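Local coordinates for protein Non-reducing end beta-L-arabinofuranosidase (Bacteroides thetaiotaomicron, PDB 5MQO) that probably hydrolyses glycosidic bonds in complex plant pectin as a family GH127 glycoside hydrolase of a gut bacterium, probably acting as an aceric acidase, at residues L25-A37 with G306-Q318. Residues are numbered along the deposited sequence; the frame is centred on the assembly and turned at random.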
# COMPACT_ATOMS: atom_id res chain seq x y z
N LEU A 25 0.18 -15.16 1.28
CA LEU A 25 -0.97 -14.25 1.09
C LEU A 25 -1.37 -14.15 -0.36
O LEU A 25 -2.57 -14.17 -0.68
CB LEU A 25 -0.63 -12.84 1.59
CG LEU A 25 -1.67 -11.70 1.56
CD1 LEU A 25 -2.93 -12.09 2.33
CD2 LEU A 25 -1.06 -10.45 2.15
N THR A 26 -0.37 -14.02 -1.24
CA THR A 26 -0.55 -14.34 -2.66
C THR A 26 0.52 -15.28 -3.20
O THR A 26 1.72 -15.02 -3.13
CB THR A 26 -0.69 -13.09 -3.56
OG1 THR A 26 0.28 -12.11 -3.20
CG2 THR A 26 -2.08 -12.50 -3.38
N ASP A 27 0.04 -16.33 -3.85
CA ASP A 27 0.84 -17.44 -4.20
C ASP A 27 1.09 -17.56 -5.70
O ASP A 27 0.40 -18.31 -6.39
CB ASP A 27 0.12 -18.66 -3.69
CG ASP A 27 0.91 -19.90 -3.83
OD1 ASP A 27 2.15 -19.79 -4.00
OD2 ASP A 27 0.29 -20.98 -3.77
N MET A 28 2.12 -16.87 -6.19
CA MET A 28 2.60 -17.03 -7.58
C MET A 28 3.62 -18.19 -7.73
O MET A 28 4.36 -18.29 -8.71
CB MET A 28 3.20 -15.70 -8.08
CG MET A 28 2.17 -14.59 -8.10
SD MET A 28 2.55 -12.97 -8.79
CE MET A 28 3.46 -13.44 -10.22
N SER A 29 3.63 -19.12 -6.78
CA SER A 29 4.62 -20.18 -6.74
C SER A 29 4.55 -21.15 -7.93
O SER A 29 5.57 -21.68 -8.33
CB SER A 29 4.51 -20.92 -5.42
OG SER A 29 3.25 -21.56 -5.34
N GLN A 30 3.35 -21.37 -8.48
CA GLN A 30 3.13 -22.17 -9.71
C GLN A 30 2.93 -21.33 -10.96
O GLN A 30 2.65 -21.88 -12.03
CB GLN A 30 1.87 -23.05 -9.59
CG GLN A 30 1.70 -23.83 -8.30
CD GLN A 30 2.67 -24.99 -8.20
OE1 GLN A 30 2.55 -25.95 -8.96
NE2 GLN A 30 3.63 -24.92 -7.27
N SER A 31 3.03 -20.01 -10.86
CA SER A 31 2.64 -19.16 -11.98
C SER A 31 3.73 -19.17 -13.04
O SER A 31 4.87 -18.95 -12.72
CB SER A 31 2.35 -17.75 -11.47
OG SER A 31 1.27 -17.78 -10.56
N ARG A 32 3.39 -19.44 -14.30
CA ARG A 32 4.39 -19.77 -15.32
C ARG A 32 5.32 -18.63 -15.68
O ARG A 32 6.43 -18.88 -16.10
CB ARG A 32 3.72 -20.24 -16.61
CG ARG A 32 2.73 -21.41 -16.45
CD ARG A 32 1.39 -21.09 -17.11
NE ARG A 32 0.46 -22.23 -17.16
CZ ARG A 32 -0.77 -22.21 -17.69
NH1 ARG A 32 -1.28 -21.10 -18.26
NH2 ARG A 32 -1.52 -23.32 -17.66
N TYR A 33 4.86 -17.39 -15.54
CA TYR A 33 5.64 -16.20 -15.90
C TYR A 33 5.85 -15.30 -14.69
O TYR A 33 5.99 -14.09 -14.81
CB TYR A 33 4.93 -15.43 -17.02
CG TYR A 33 4.54 -16.29 -18.19
CD1 TYR A 33 3.31 -16.97 -18.20
CD2 TYR A 33 5.39 -16.44 -19.29
CE1 TYR A 33 2.95 -17.79 -19.27
CE2 TYR A 33 5.03 -17.25 -20.37
CZ TYR A 33 3.82 -17.92 -20.35
OH TYR A 33 3.48 -18.70 -21.40
N ALA A 34 5.87 -15.89 -13.51
CA ALA A 34 6.28 -15.18 -12.33
C ALA A 34 7.77 -15.43 -12.20
O ALA A 34 8.29 -16.38 -12.79
CB ALA A 34 5.55 -15.73 -11.12
N LYS A 35 8.44 -14.56 -11.46
CA LYS A 35 9.86 -14.71 -11.15
C LYS A 35 10.15 -14.88 -9.67
O LYS A 35 11.16 -15.48 -9.29
CB LYS A 35 10.62 -13.50 -11.69
CG LYS A 35 10.25 -13.22 -13.14
CD LYS A 35 11.40 -12.69 -13.99
CE LYS A 35 11.37 -13.36 -15.36
NZ LYS A 35 12.60 -12.99 -16.11
N MET A 36 9.27 -14.31 -8.85
CA MET A 36 9.29 -14.48 -7.41
C MET A 36 7.92 -14.84 -6.90
O MET A 36 6.92 -14.58 -7.56
CB MET A 36 9.65 -13.18 -6.74
CG MET A 36 10.95 -12.56 -7.19
SD MET A 36 10.94 -10.91 -6.49
CE MET A 36 12.61 -10.37 -6.86
N ALA A 37 7.88 -15.41 -5.71
CA ALA A 37 6.65 -15.71 -5.01
C ALA A 37 6.76 -15.30 -3.53
O ALA A 37 7.86 -15.03 -3.04
CB ALA A 37 6.35 -17.18 -5.16
N GLY A 306 -5.07 -6.67 -10.85
CA GLY A 306 -5.74 -7.86 -11.35
C GLY A 306 -5.18 -8.31 -12.68
O GLY A 306 -4.99 -9.50 -12.89
N VAL A 307 -4.91 -7.35 -13.56
CA VAL A 307 -4.33 -7.67 -14.86
C VAL A 307 -2.91 -8.27 -14.75
O VAL A 307 -2.56 -9.18 -15.50
CB VAL A 307 -4.36 -6.43 -15.79
CG1 VAL A 307 -3.53 -6.61 -17.06
CG2 VAL A 307 -5.80 -6.12 -16.17
N ALA A 308 -2.12 -7.77 -13.81
CA ALA A 308 -0.79 -8.29 -13.55
C ALA A 308 -0.88 -9.71 -13.08
O ALA A 308 -0.09 -10.55 -13.48
CB ALA A 308 -0.09 -7.46 -12.52
N ASP A 309 -1.87 -9.97 -12.24
CA ASP A 309 -2.20 -11.33 -11.82
C ASP A 309 -2.58 -12.26 -12.99
O ASP A 309 -2.12 -13.40 -13.04
CB ASP A 309 -3.28 -11.32 -10.73
CG ASP A 309 -2.70 -11.29 -9.34
OD1 ASP A 309 -1.54 -11.72 -9.18
OD2 ASP A 309 -3.41 -10.87 -8.40
N VAL A 310 -3.36 -11.78 -13.95
CA VAL A 310 -3.63 -12.57 -15.16
C VAL A 310 -2.36 -12.75 -15.96
O VAL A 310 -2.08 -13.88 -16.40
CB VAL A 310 -4.76 -11.99 -16.03
CG1 VAL A 310 -4.84 -12.71 -17.40
CG2 VAL A 310 -6.08 -12.10 -15.27
N TYR A 311 -1.57 -11.68 -16.10
CA TYR A 311 -0.29 -11.79 -16.82
C TYR A 311 0.61 -12.87 -16.20
O TYR A 311 1.24 -13.63 -16.93
CB TYR A 311 0.45 -10.46 -16.92
CG TYR A 311 1.79 -10.68 -17.54
CD1 TYR A 311 1.92 -10.81 -18.93
CD2 TYR A 311 2.92 -10.89 -16.74
CE1 TYR A 311 3.16 -11.09 -19.50
CE2 TYR A 311 4.15 -11.16 -17.30
CZ TYR A 311 4.27 -11.26 -18.66
OH TYR A 311 5.51 -11.53 -19.14
N ALA A 312 0.66 -12.93 -14.87
CA ALA A 312 1.47 -13.94 -14.18
C ALA A 312 1.19 -15.36 -14.66
O ALA A 312 2.09 -16.20 -14.64
CB ALA A 312 1.23 -13.87 -12.68
N GLU A 313 -0.06 -15.61 -15.04
CA GLU A 313 -0.53 -16.91 -15.47
C GLU A 313 -0.47 -17.09 -16.97
O GLU A 313 -0.11 -18.17 -17.41
CB GLU A 313 -1.98 -17.16 -14.97
CG GLU A 313 -2.22 -16.86 -13.49
CD GLU A 313 -1.26 -17.59 -12.54
OE1 GLU A 313 -0.81 -18.73 -12.88
OE2 GLU A 313 -0.98 -17.04 -11.44
N THR A 314 -0.82 -16.06 -17.76
CA THR A 314 -0.94 -16.20 -19.25
C THR A 314 0.29 -15.83 -20.12
O THR A 314 0.38 -16.25 -21.28
CB THR A 314 -2.14 -15.39 -19.82
OG1 THR A 314 -1.88 -13.97 -19.76
CG2 THR A 314 -3.45 -15.72 -19.08
N GLY A 315 1.19 -15.00 -19.57
CA GLY A 315 2.38 -14.53 -20.28
C GLY A 315 2.10 -13.73 -21.53
O GLY A 315 2.98 -13.62 -22.37
N GLU A 316 0.90 -13.14 -21.65
CA GLU A 316 0.52 -12.35 -22.83
C GLU A 316 1.27 -11.04 -22.81
O GLU A 316 0.95 -10.16 -22.04
CB GLU A 316 -1.00 -12.10 -22.85
CG GLU A 316 -1.53 -11.56 -24.20
CD GLU A 316 -2.95 -11.00 -24.09
OE1 GLU A 316 -3.54 -11.19 -22.99
OE2 GLU A 316 -3.47 -10.39 -25.07
N GLN A 317 2.28 -10.91 -23.64
CA GLN A 317 3.14 -9.74 -23.59
C GLN A 317 2.40 -8.40 -23.67
O GLN A 317 2.79 -7.46 -23.00
CB GLN A 317 4.25 -9.84 -24.64
CG GLN A 317 5.32 -10.87 -24.23
CD GLN A 317 6.45 -11.03 -25.25
OE1 GLN A 317 6.23 -11.54 -26.36
NE2 GLN A 317 7.66 -10.60 -24.87
N GLN A 318 1.33 -8.35 -24.47
CA GLN A 318 0.61 -7.09 -24.72
C GLN A 318 0.15 -6.48 -23.41
O GLN A 318 0.37 -5.32 -23.18
CB GLN A 318 -0.55 -7.30 -25.70
CG GLN A 318 -1.48 -6.10 -25.91
CD GLN A 318 -0.79 -4.80 -26.32
OE1 GLN A 318 0.12 -4.80 -27.15
NE2 GLN A 318 -1.24 -3.70 -25.75
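The C-terminal end of helix 297-314, in the GH127 catalytic domain, an (alpha/alpha)6 barrel, is covered by the N-terminal loop 25-37, whose Ser31, Arg32 and Tyr33 bond to the helix's last turn. Two type I turns, Met28 to Ser31 and Ser31 to Ala34, fold the loop over this end, where late carbonyls lack helical N-H partners. The backbone supplies one: Tyr33 N bonds to Ala312 O at 3.1 Å. Arginine suits the neighbouring position because its long chain, bent at chi2, brings NH1 to within 3.3 Å of Glu313 O, meeting this carbonyl from above its plane.

Ser31, small enough to sit against the helix, donates OG to Glu313 OE2 at 2.5 Å, on the syn side but tilted from the carboxylate plane. Glu313 starts out pointing away from the loop; its chain, folded back at chi2 (-55°), returns the carboxylate to the serine, and OE2 also forms a salt bridge with Arg253 of helix 243-255. An alanine in place of Glu313 would probably leave Ser31 OG without this acceptor and Arg253 without one of its carboxylate mates, since Asp309 also pairs with that arginine.

From the same loop, the Met28 chain, bent at chi3, sets CE against Ala312 CB at 3.3 Å, the small alanine letting the two methyl groups meet. Gly315, the first residue past the helix, has positive phi, and its lack of a side chain admits the Tyr33 ring: a CB there would clash with Tyr33 CZ. Ala312 O and Glu313 O lie at the ring's edge, while Gly315 CA makes a CH-pi contact over one face, 3.3 Å from the Tyr33 ring centroid and 10° off its normal.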